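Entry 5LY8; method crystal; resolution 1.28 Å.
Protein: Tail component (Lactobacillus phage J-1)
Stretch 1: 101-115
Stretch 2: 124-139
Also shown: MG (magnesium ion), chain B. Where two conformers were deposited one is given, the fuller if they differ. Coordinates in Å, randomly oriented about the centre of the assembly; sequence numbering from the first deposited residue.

Stretch 1, residues 101-115: NVGTNAAEVGRFEFN
Stretch 2 124-139: ASLALFDDSASNDQWV

How do the two stretches pair? Strand 110-115 runs antiparallel to strand 124-130, their directions 160° apart and their axes 4.7 Å apart at closest. Both are extended, though G110 (-171/164), L126 (-99/125) and D130 (-127/101) depart from phi/psi -130/140. G110 faces D130, F112 faces L128 and F114 faces L126, each pair joined by two backbone hydrogen bonds: G110 N to D130 O, D130 N to G110 O, F112 N to L128 O, F114 N to L126 O and L126 N to F114 O, all 2.9 Å, and L128 N to F112 O, 3.1 Å. R111-F129 and E113-A127 are the non-hydrogen-bonded pairs between them, and N115-S125, of the same kind, follows F114-L126.

What satisfies the polar side chains of R111, E113 and N115? E113 (chi1 m, chi2 t) accepts from both others: R111, t through chi3, forms a salt bridge from NE and NH2 to E113 OE2, each at 2.9 Å, and N115 ND2 donates to E113 OE1 at 2.9 Å. The amide's other end, N115 OD1 (chi1 m), accepts from S125 OG (chi1 t) at 2.7 Å. A127 CB lies over one face of the guanidinium, 3.6 Å from R111 NH2.

What fills the face of F112, L126 and L128? The F112 ring (chi1 p) takes L128 CB over its face, 3.5 Å from F112 CZ, while L126 CD2 meets its edge, 4.1 Å from F112 CE1. V102 CG1 packs 3.8 Å from L128 CD2, and V102 CG2 lies 3.8 Å from W138 CZ3.

Why do so many carbonyls crowd together beyond the strands? They bind MG: A106 O at 2.5 Å, E108 O and S132 O at 2.3 Å, N135 O at 2.4 Å. D130 (chi1 t) adds OD1 and OD2, each 2.5 Å from MG, and its OD2 also accepts from T104 OG1 (chi1 t) at 2.6 Å. The metal thus accounts for A106 O lying only 3.2 Å from S132 O without a hydrogen bond.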

ATOM      1  N   ASN A 101      -3.014  11.643  -0.790  1.00 10.89           N
ATOM      2  CA  ASN A 101      -3.545  12.611  -1.716  1.00 10.46           C
ATOM      3  C   ASN A 101      -2.759  12.338  -2.997  1.00 12.07           C
ATOM      4  O   ASN A 101      -1.525  12.295  -2.979  1.00 11.92           O
ATOM      5  CB  ASN A 101      -3.354  14.030  -1.219  1.00 10.89           C
ATOM      6  CG  ASN A 101      -3.957  15.061  -2.153  1.00 11.77           C
ATOM      7  OD1 ASN A 101      -5.013  15.662  -1.867  1.00 15.03           O
ATOM      8  ND2 ASN A 101      -3.325  15.320  -3.239  1.00 10.75           N
ATOM      9  N   VAL A 102      -3.479  12.096  -4.081  1.00 11.35           N
ATOM     10  CA  VAL A 102      -2.777  11.697  -5.274  1.00 12.65           C
ATOM     11  C   VAL A 102      -3.421  12.352  -6.479  1.00 15.29           C
ATOM     12  O   VAL A 102      -4.646  12.544  -6.517  1.00 16.31           O
ATOM     13  CB  VAL A 102      -2.651  10.119  -5.304  1.00 17.20           C
ATOM     14  CG1 VAL A 102      -3.999   9.391  -5.224  1.00 17.03           C
ATOM     15  CG2 VAL A 102      -1.783   9.623  -6.461  1.00 17.50           C
ATOM     16  N   GLY A 103      -2.579  12.784  -7.406  1.00 15.85           N
ATOM     17  CA  GLY A 103      -3.028  13.425  -8.629  1.00 18.81           C
ATOM     18  C   GLY A 103      -2.077  13.083  -9.745  1.00 22.28           C
ATOM     19  O   GLY A 103      -0.904  12.860  -9.502  1.00 21.20           O
ATOM     20  N   THR A 104      -2.596  13.089 -11.004  0.50 19.38           N
ATOM     21  CA  THR A 104      -1.717  12.755 -12.118  0.50 17.95           C
ATOM     22  C   THR A 104      -2.101  13.575 -13.358  0.50 21.62           C
ATOM     23  O   THR A 104      -3.078  14.348 -13.374  0.50 21.29           O
ATOM     24  CB  THR A 104      -1.647  11.206 -12.320  0.50 20.58           C
ATOM     25  OG1 THR A 104      -0.624  10.844 -13.280  0.50 11.61           O
ATOM     26  CG2 THR A 104      -2.991  10.581 -12.738  0.50 21.83           C
ATOM     27  N   ASN A 105      -1.362  13.253 -14.390  1.00 19.13           N
ATOM     28  CA  ASN A 105      -1.491  13.978 -15.654  1.00 20.44           C
ATOM     29  C   ASN A 105      -0.905  13.121 -16.725  1.00 22.20           C
ATOM     30  O   ASN A 105      -0.320  12.057 -16.464  1.00 19.77           O
ATOM     31  CB  ASN A 105      -0.970  15.426 -15.714  1.00 22.44           C
ATOM     32  CG  ASN A 105      -1.554  16.534 -14.899  1.00 66.86           C
ATOM     33  OD1 ASN A 105      -0.814  17.285 -14.265  1.00 68.23           O
ATOM     34  ND2 ASN A 105      -2.813  16.860 -15.146  1.00 58.66           N
ATOM     35  N   ALA A 106      -1.272  13.367 -17.968  1.00 16.99           N
ATOM     36  CA  ALA A 106      -0.790  12.470 -18.973  1.00 17.42           C
ATOM     37  C   ALA A 106       0.693  12.168 -18.881  1.00 18.56           C
ATOM     38  O   ALA A 106       1.041  10.999 -18.807  1.00 19.38           O
ATOM     39  CB  ALA A 106      -1.157  12.983 -20.357  1.00 18.74           C
ATOM     40  N   ALA A 107       1.550  13.192 -18.753  1.00 15.49           N
ATOM     41  CA  ALA A 107       2.997  13.002 -18.802  1.00 15.10           C
ATOM     42  C   ALA A 107       3.589  12.408 -17.535  1.00 15.59           C
ATOM     43  O   ALA A 107       4.735  11.972 -17.531  1.00 17.70           O
ATOM     44  CB  ALA A 107       3.683  14.328 -19.128  1.00 17.12           C
ATOM     45  N   GLU A 108       2.799  12.369 -16.449  1.00 12.84           N
ATOM     46  CA  GLU A 108       3.269  11.887 -15.156  1.00 11.51           C
ATOM     47  C   GLU A 108       3.159  10.388 -15.019  1.00 13.28           C
ATOM     48  O   GLU A 108       2.209   9.768 -15.519  1.00 13.23           O
ATOM     49  CB  GLU A 108       2.541  12.603 -14.025  1.00 12.32           C
ATOM     50  CG  GLU A 108       2.781  14.107 -14.053  1.00 14.66           C
ATOM     51  CD  GLU A 108       1.988  14.912 -13.048  1.00 14.64           C
ATOM     52  OE1 GLU A 108       1.248  14.332 -12.232  1.00 15.07           O
ATOM     53  OE2 GLU A 108       2.074  16.162 -13.117  1.00 18.57           O
ATOM     54  N   VAL A 109       4.117   9.808 -14.264  1.00 11.81           N
ATOM     55  CA  VAL A 109       4.203   8.375 -13.997  1.00 11.14           C
ATOM     56  C   VAL A 109       4.465   8.180 -12.514  1.00 11.82           C
ATOM     57  O   VAL A 109       5.338   8.856 -11.940  1.00 12.37           O
ATOM     58  CB  VAL A 109       5.312   7.719 -14.871  1.00 13.64           C
ATOM     59  CG1 VAL A 109       5.659   6.303 -14.425  1.00 13.30           C
ATOM     60  CG2 VAL A 109       4.914   7.738 -16.349  1.00 14.20           C
ATOM     61  N   GLY A 110       3.774   7.238 -11.895  1.00 10.43           N
ATOM     62  CA  GLY A 110       4.054   6.984 -10.492  1.00 10.25           C
ATOM     63  C   GLY A 110       3.333   5.753 -10.028  1.00 10.33           C
ATOM     64  O   GLY A 110       2.413   5.271 -10.686  1.00 10.25           O
ATOM     65  N   ARG A 111       3.752   5.238  -8.880  1.00 10.03           N
ATOM     66  CA  ARG A 111       3.162   4.046  -8.286  1.00  9.79           C
ATOM     67  C   ARG A 111       3.258   4.165  -6.785  1.00 10.45           C
ATOM     68  O   ARG A 111       4.250   4.689  -6.273  1.00  9.65           O
ATOM     69  CB  ARG A 111       3.950   2.783  -8.760  1.00 10.48           C
ATOM     70  CG  ARG A 111       3.610   1.483  -8.054  1.00 10.81           C
ATOM     71  CD  ARG A 111       4.472   0.332  -8.601  1.00 10.57           C
ATOM     72  NE  ARG A 111       4.006  -0.965  -8.098  1.00 10.34           N
ATOM     73  CZ  ARG A 111       3.017  -1.664  -8.614  1.00 10.05           C
ATOM     74  NH1 ARG A 111       2.394  -1.239  -9.711  1.00 11.30           N
ATOM     75  NH2 ARG A 111       2.623  -2.782  -8.037  1.00 11.04           N
ATOM     76  N   PHE A 112       2.267   3.607  -6.067  1.00  9.50           N
ATOM     77  CA  PHE A 112       2.455   3.317  -4.653  1.00  8.99           C
ATOM     78  C   PHE A 112       2.001   1.911  -4.359  1.00  9.86           C
ATOM     79  O   PHE A 112       1.139   1.367  -5.056  1.00  9.62           O
ATOM     80  CB  PHE A 112       1.834   4.335  -3.678  1.00  9.81           C
ATOM     81  CG  PHE A 112       0.339   4.486  -3.676  1.00  9.65           C
ATOM     82  CD1 PHE A 112      -0.480   3.471  -3.195  1.00 11.36           C
ATOM     83  CD2 PHE A 112      -0.248   5.696  -4.014  1.00 11.22           C
ATOM     84  CE1 PHE A 112      -1.867   3.639  -3.141  1.00 11.42           C
ATOM     85  CE2 PHE A 112      -1.628   5.879  -3.899  1.00 11.71           C
ATOM     86  CZ  PHE A 112      -2.424   4.858  -3.443  1.00 11.04           C
ATOM     87  N   GLU A 113       2.626   1.316  -3.341  1.00  8.60           N
ATOM     88  CA  GLU A 113       2.243   0.026  -2.783  1.00  8.57           C
ATOM     89  C   GLU A 113       2.062   0.168  -1.299  1.00  9.55           C
ATOM     90  O   GLU A 113       2.922   0.748  -0.623  1.00  9.17           O
ATOM     91  CB  GLU A 113       3.300  -1.055  -3.042  1.00  9.57           C
ATOM     92  CG  GLU A 113       3.454  -1.418  -4.503  1.00 10.02           C
ATOM     93  CD  GLU A 113       4.466  -2.511  -4.763  1.00  8.59           C
ATOM     94  OE1 GLU A 113       5.035  -3.077  -3.793  1.00  9.22           O
ATOM     95  OE2 GLU A 113       4.706  -2.788  -5.967  1.00  9.40           O
ATOM     96  N   PHE A 114       0.969  -0.404  -0.780  1.00  8.74           N
ATOM     97  CA  PHE A 114       0.763  -0.614   0.650  1.00  8.72           C
ATOM     98  C   PHE A 114       0.695  -2.130   0.816  1.00  9.91           C
ATOM     99  O   PHE A 114      -0.238  -2.781   0.322  1.00  9.11           O
ATOM    100  CB  PHE A 114      -0.480   0.093   1.182  1.00  9.43           C
ATOM    101  CG  PHE A 114      -0.314   1.596   1.163  1.00  9.52           C
ATOM    102  CD1 PHE A 114       0.589   2.213   2.005  1.00 10.38           C
ATOM    103  CD2 PHE A 114      -1.018   2.379   0.266  1.00 10.32           C
ATOM    104  CE1 PHE A 114       0.773   3.605   1.970  1.00 10.11           C
ATOM    105  CE2 PHE A 114      -0.849   3.779   0.241  1.00 10.31           C
ATOM    106  CZ  PHE A 114       0.037   4.380   1.107  1.00 10.27           C
ATOM    107  N   ASN A 115       1.726  -2.692   1.472  1.00  9.52           N
ATOM    108  CA  ASN A 115       1.939  -4.126   1.553  1.00 10.14           C
ATOM    109  C   ASN A 115       1.938  -4.650   2.954  1.00 10.61           C
ATOM    110  O   ASN A 115       2.455  -3.994   3.867  1.00 10.80           O
ATOM    111  CB  ASN A 115       3.334  -4.434   0.944  1.00 10.15           C
ATOM    112  CG  ASN A 115       3.443  -4.039  -0.501  1.00  9.38           C
ATOM    113  OD1 ASN A 115       2.430  -3.934  -1.189  1.00  9.71           O
ATOM    114  ND2 ASN A 115       4.649  -3.782  -0.982  1.00 10.18           N
ATOM    115  N   ALA A 124      -0.254  -9.530   1.163  1.00 10.85           N
ATOM    116  CA  ALA A 124      -1.219  -8.731   0.396  1.00 10.20           C
ATOM    117  C   ALA A 124      -0.558  -7.449  -0.052  1.00 10.90           C
ATOM    118  O   ALA A 124       0.216  -6.856   0.705  1.00 11.00           O
ATOM    119  CB  ALA A 124      -2.463  -8.413   1.246  1.00 12.21           C
ATOM    120  N   SER A 125      -0.881  -6.998  -1.278  1.00 10.03           N
ATOM    121  CA  SER A 125      -0.326  -5.767  -1.823  1.00  9.54           C
ATOM    122  C   SER A 125      -1.383  -4.980  -2.545  1.00 10.13           C
ATOM    123  O   SER A 125      -1.977  -5.477  -3.527  1.00 10.30           O
ATOM    124  CB  SER A 125       0.822  -6.074  -2.785  1.00  9.98           C
ATOM    125  OG  SER A 125       1.281  -4.870  -3.397  1.00 10.50           O
ATOM    126  N   LEU A 126      -1.641  -3.758  -2.037  1.00  9.51           N
ATOM    127  CA  LEU A 126      -2.561  -2.813  -2.664  1.00  9.17           C
ATOM    128  C   LEU A 126      -1.715  -1.824  -3.473  1.00  9.69           C
ATOM    129  O   LEU A 126      -0.807  -1.217  -2.904  1.00 10.28           O
ATOM    130  CB  LEU A 126      -3.365  -2.085  -1.582  1.00  9.61           C
ATOM    131  CG  LEU A 126      -4.485  -1.152  -2.051  1.00 11.26           C
ATOM    132  CD1 LEU A 126      -5.445  -0.875  -0.896  1.00 11.69           C
ATOM    133  CD2 LEU A 126      -3.954   0.190  -2.610  1.00 11.91           C
ATOM    134  N   ALA A 127      -1.983  -1.672  -4.762  1.00  9.65           N
ATOM    135  CA  ALA A 127      -1.237  -0.713  -5.571  1.00  9.21           C
ATOM    136  C   ALA A 127      -2.149   0.237  -6.286  1.00 10.02           C
ATOM    137  O   ALA A 127      -3.274  -0.111  -6.656  1.00 10.59           O
ATOM    138  CB  ALA A 127      -0.328  -1.432  -6.578  1.00 10.75           C
ATOM    139  N   LEU A 128      -1.651   1.470  -6.490  1.00  9.96           N
ATOM    140  CA  LEU A 128      -2.233   2.425  -7.409  1.00 10.05           C
ATOM    141  C   LEU A 128      -1.104   2.860  -8.322  1.00 10.51           C
ATOM    142  O   LEU A 128       0.004   3.116  -7.834  1.00 10.48           O
ATOM    143  CB  LEU A 128      -2.826   3.648  -6.697  1.00  9.97           C
ATOM    144  CG  LEU A 128      -3.564   4.635  -7.590  1.00 11.00           C
ATOM    145  CD1 LEU A 128      -4.893   4.060  -8.110  1.00 12.69           C
ATOM    146  CD2 LEU A 128      -3.847   5.943  -6.859  1.00 12.78           C
ATOM    147  N   PHE A 129      -1.340   2.932  -9.620  1.00 10.66           N
ATOM    148  CA  PHE A 129      -0.271   3.345 -10.507  1.00 10.90           C
ATOM    149  C   PHE A 129      -0.792   3.966 -11.810  1.00 12.29           C
ATOM    150  O   PHE A 129      -1.855   3.687 -12.266  1.00 11.52           O
ATOM    151  CB  PHE A 129       0.687   2.172 -10.825  1.00 11.83           C
ATOM    152  CG  PHE A 129       0.016   1.008 -11.492  1.00 12.47           C
ATOM    153  CD1 PHE A 129      -0.581  -0.029 -10.746  1.00 15.78           C
ATOM    154  CD2 PHE A 129      -0.028   0.930 -12.876  1.00 14.26           C
ATOM    155  CE1 PHE A 129      -1.188  -1.103 -11.435  1.00 17.10           C
ATOM    156  CE2 PHE A 129      -0.646  -0.132 -13.505  1.00 18.47           C
ATOM    157  CZ  PHE A 129      -1.196  -1.111 -12.794  1.00 17.40           C
ATOM    158  N   ASP A 130       0.046   4.857 -12.317  1.00 12.82           N
ATOM    159  CA  ASP A 130      -0.092   5.525 -13.621  1.00 11.31           C
ATOM    160  C   ASP A 130       1.257   5.230 -14.264  1.00 11.61           C
ATOM    161  O   ASP A 130       2.225   5.824 -13.952  1.00 11.60           O
ATOM    162  CB  ASP A 130      -0.385   7.036 -13.500  1.00 12.88           C
ATOM    163  CG  ASP A 130      -0.496   7.729 -14.886  1.00 13.63           C
ATOM    164  OD1 ASP A 130      -0.182   7.155 -15.841  1.00 15.11           O
ATOM    165  OD2 ASP A 130      -0.919   8.875 -14.969  1.00 19.18           O
ATOM    166  N   ASP A 131       1.275   4.246 -15.145  1.00 11.99           N
ATOM    167  CA  ASP A 131       2.537   3.785 -15.716  1.00 13.65           C
ATOM    168  C   ASP A 131       2.859   4.236 -17.127  1.00 15.59           C
ATOM    169  O   ASP A 131       3.755   3.716 -17.713  1.00 16.79           O
ATOM    170  CB  ASP A 131       2.698   2.233 -15.584  1.00 15.14           C
ATOM    171  CG  ASP A 131       1.668   1.447 -16.389  1.00 16.04           C
ATOM    172  OD1 ASP A 131       0.821   1.987 -16.998  1.00 16.83           O
ATOM    173  OD2 ASP A 131       1.750   0.212 -16.363  1.00 21.08           O
ATOM    174  N   SER A 132       2.129   5.209 -17.637  1.00 13.30           N
ATOM    175  CA  SER A 132       2.409   5.704 -18.987  1.00 13.16           C
ATOM    176  C   SER A 132       2.536   7.206 -18.969  1.00 14.06           C
ATOM    177  O   SER A 132       1.670   7.894 -18.419  1.00 14.15           O
ATOM    178  CB  SER A 132       1.282   5.322 -19.950  1.00 15.16           C
ATOM    179  OG  SER A 132       1.533   5.886 -21.232  1.00 17.73           O
ATOM    180  N   ALA A 133       3.560   7.735 -19.662  1.00 13.14           N
ATOM    181  CA  ALA A 133       3.742   9.183 -19.825  1.00 14.30           C
ATOM    182  C   ALA A 133       2.923   9.749 -20.982  1.00 16.18           C
ATOM    183  O   ALA A 133       3.118  10.905 -21.356  1.00 17.74           O
ATOM    184  CB  ALA A 133       5.213   9.534 -19.996  1.00 15.20           C
ATOM    185  N   SER A 134       2.010   8.960 -21.546  1.00 15.36           N
ATOM    186  CA  SER A 134       1.157   9.440 -22.641  1.00 16.65           C
ATOM    187  C   SER A 134      -0.335   9.210 -22.349  1.00 17.55           C
ATOM    188  O   SER A 134      -1.164   9.342 -23.251  1.00 18.02           O
ATOM    189  CB  SER A 134       1.567   8.798 -23.963  1.00 20.84           C
ATOM    190  OG  SER A 134       1.503   7.386 -23.899  1.00 25.49           O
ATOM    191  N   ASN A 135      -0.694   8.935 -21.094  1.00 15.58           N
ATOM    192  CA  ASN A 135      -2.090   8.687 -20.740  1.00 15.45           C
ATOM    193  C   ASN A 135      -2.229   9.021 -19.253  1.00 17.11           C
ATOM    194  O   ASN A 135      -1.272   8.825 -18.494  1.00 16.99           O
ATOM    195  CB  ASN A 135      -2.367   7.166 -20.954  1.00 18.24           C
ATOM    196  CG  ASN A 135      -3.800   6.729 -21.035  1.00 34.59           C
ATOM    197  OD1 ASN A 135      -4.717   7.552 -21.062  1.00 26.05           O
ATOM    198  ND2 ASN A 135      -4.012   5.409 -21.150  1.00 25.13           N
ATOM    199  N   ASP A 136      -3.381   9.517 -18.802  0.50 15.61           N
ATOM    200  CA  ASP A 136      -3.541   9.824 -17.369  0.50 15.72           C
ATOM    201  C   ASP A 136      -4.419   8.770 -16.679  0.50 16.74           C
ATOM    202  O   ASP A 136      -5.106   9.008 -15.669  0.50 14.25           O
ATOM    203  CB  ASP A 136      -4.004  11.272 -17.162  0.50 18.74           C
ATOM    204  CG  ASP A 136      -5.482  11.500 -17.202  0.50 21.02           C
ATOM    205  OD1 ASP A 136      -6.153  10.828 -18.009  0.50 20.86           O
ATOM    206  OD2 ASP A 136      -5.972  12.312 -16.376  0.50 22.91           O
ATOM    207  N   GLN A 137      -4.415   7.597 -17.252  0.50 18.58           N
ATOM    208  CA  GLN A 137      -5.148   6.529 -16.665  0.50 18.54           C
ATOM    209  C   GLN A 137      -4.372   6.027 -15.427  0.50 19.09           C
ATOM    210  O   GLN A 137      -3.146   5.817 -15.450  0.50 18.10           O
ATOM    211  CB  GLN A 137      -5.292   5.407 -17.693  0.50 21.11           C
ATOM    212  CG  GLN A 137      -6.181   4.264 -17.239  0.50 30.16           C
ATOM    213  CD  GLN A 137      -7.585   4.695 -16.946  0.50 45.18           C
ATOM    214  OE1 GLN A 137      -8.323   5.126 -17.833  0.50 47.66           O
ATOM    215  NE2 GLN A 137      -7.955   4.639 -15.681  0.50 19.81           N
ATOM    216  N   TRP A 138      -5.098   5.875 -14.339  1.00 14.07           N
ATOM    217  CA  TRP A 138      -4.533   5.183 -13.217  1.00 14.23           C
ATOM    218  C   TRP A 138      -5.284   3.876 -12.941  1.00 12.70           C
ATOM    219  O   TRP A 138      -6.429   3.688 -13.359  1.00 12.85           O
ATOM    220  CB  TRP A 138      -4.303   6.059 -12.017  1.00 16.42           C
ATOM    221  CG  TRP A 138      -5.439   6.882 -11.541  1.00 16.80           C
ATOM    222  CD1 TRP A 138      -6.774   6.645 -11.749  1.00 19.78           C
ATOM    223  CD2 TRP A 138      -5.369   7.935 -10.588  1.00 15.59           C
ATOM    224  NE1 TRP A 138      -7.529   7.517 -11.003  1.00 19.40           N
ATOM    225  CE2 TRP A 138      -6.688   8.334 -10.292  1.00 19.75           C
ATOM    226  CE3 TRP A 138      -4.315   8.596  -9.963  1.00 16.86           C
ATOM    227  CZ2 TRP A 138      -6.978   9.340  -9.349  1.00 19.80           C
ATOM    228  CZ3 TRP A 138      -4.593   9.614  -9.073  1.00 17.78           C
ATOM    229  CH2 TRP A 138      -5.913  10.000  -8.784  1.00 17.74           C
ATOM    230  N   VAL A 139      -4.564   2.934 -12.351  1.00 10.47           N
ATOM    231  CA  VAL A 139      -5.035   1.577 -12.132  1.00 10.53           C
ATOM    232  C   VAL A 139      -4.891   1.240 -10.654  1.00 11.47           C
ATOM    233  O   VAL A 139      -3.858   1.482 -10.064  1.00 10.57           O
ATOM    234  CB  VAL A 139      -4.225   0.560 -12.986  1.00 12.89           C
ATOM    235  CG1 VAL A 139      -4.660  -0.872 -12.683  1.00 13.08           C
ATOM    236  CG2 VAL A 139      -4.380   0.818 -14.491  1.00 13.80           C
TER
HETATM  237 MG    MG B 301       0.491   9.316 -17.022  1.00 14.93          MG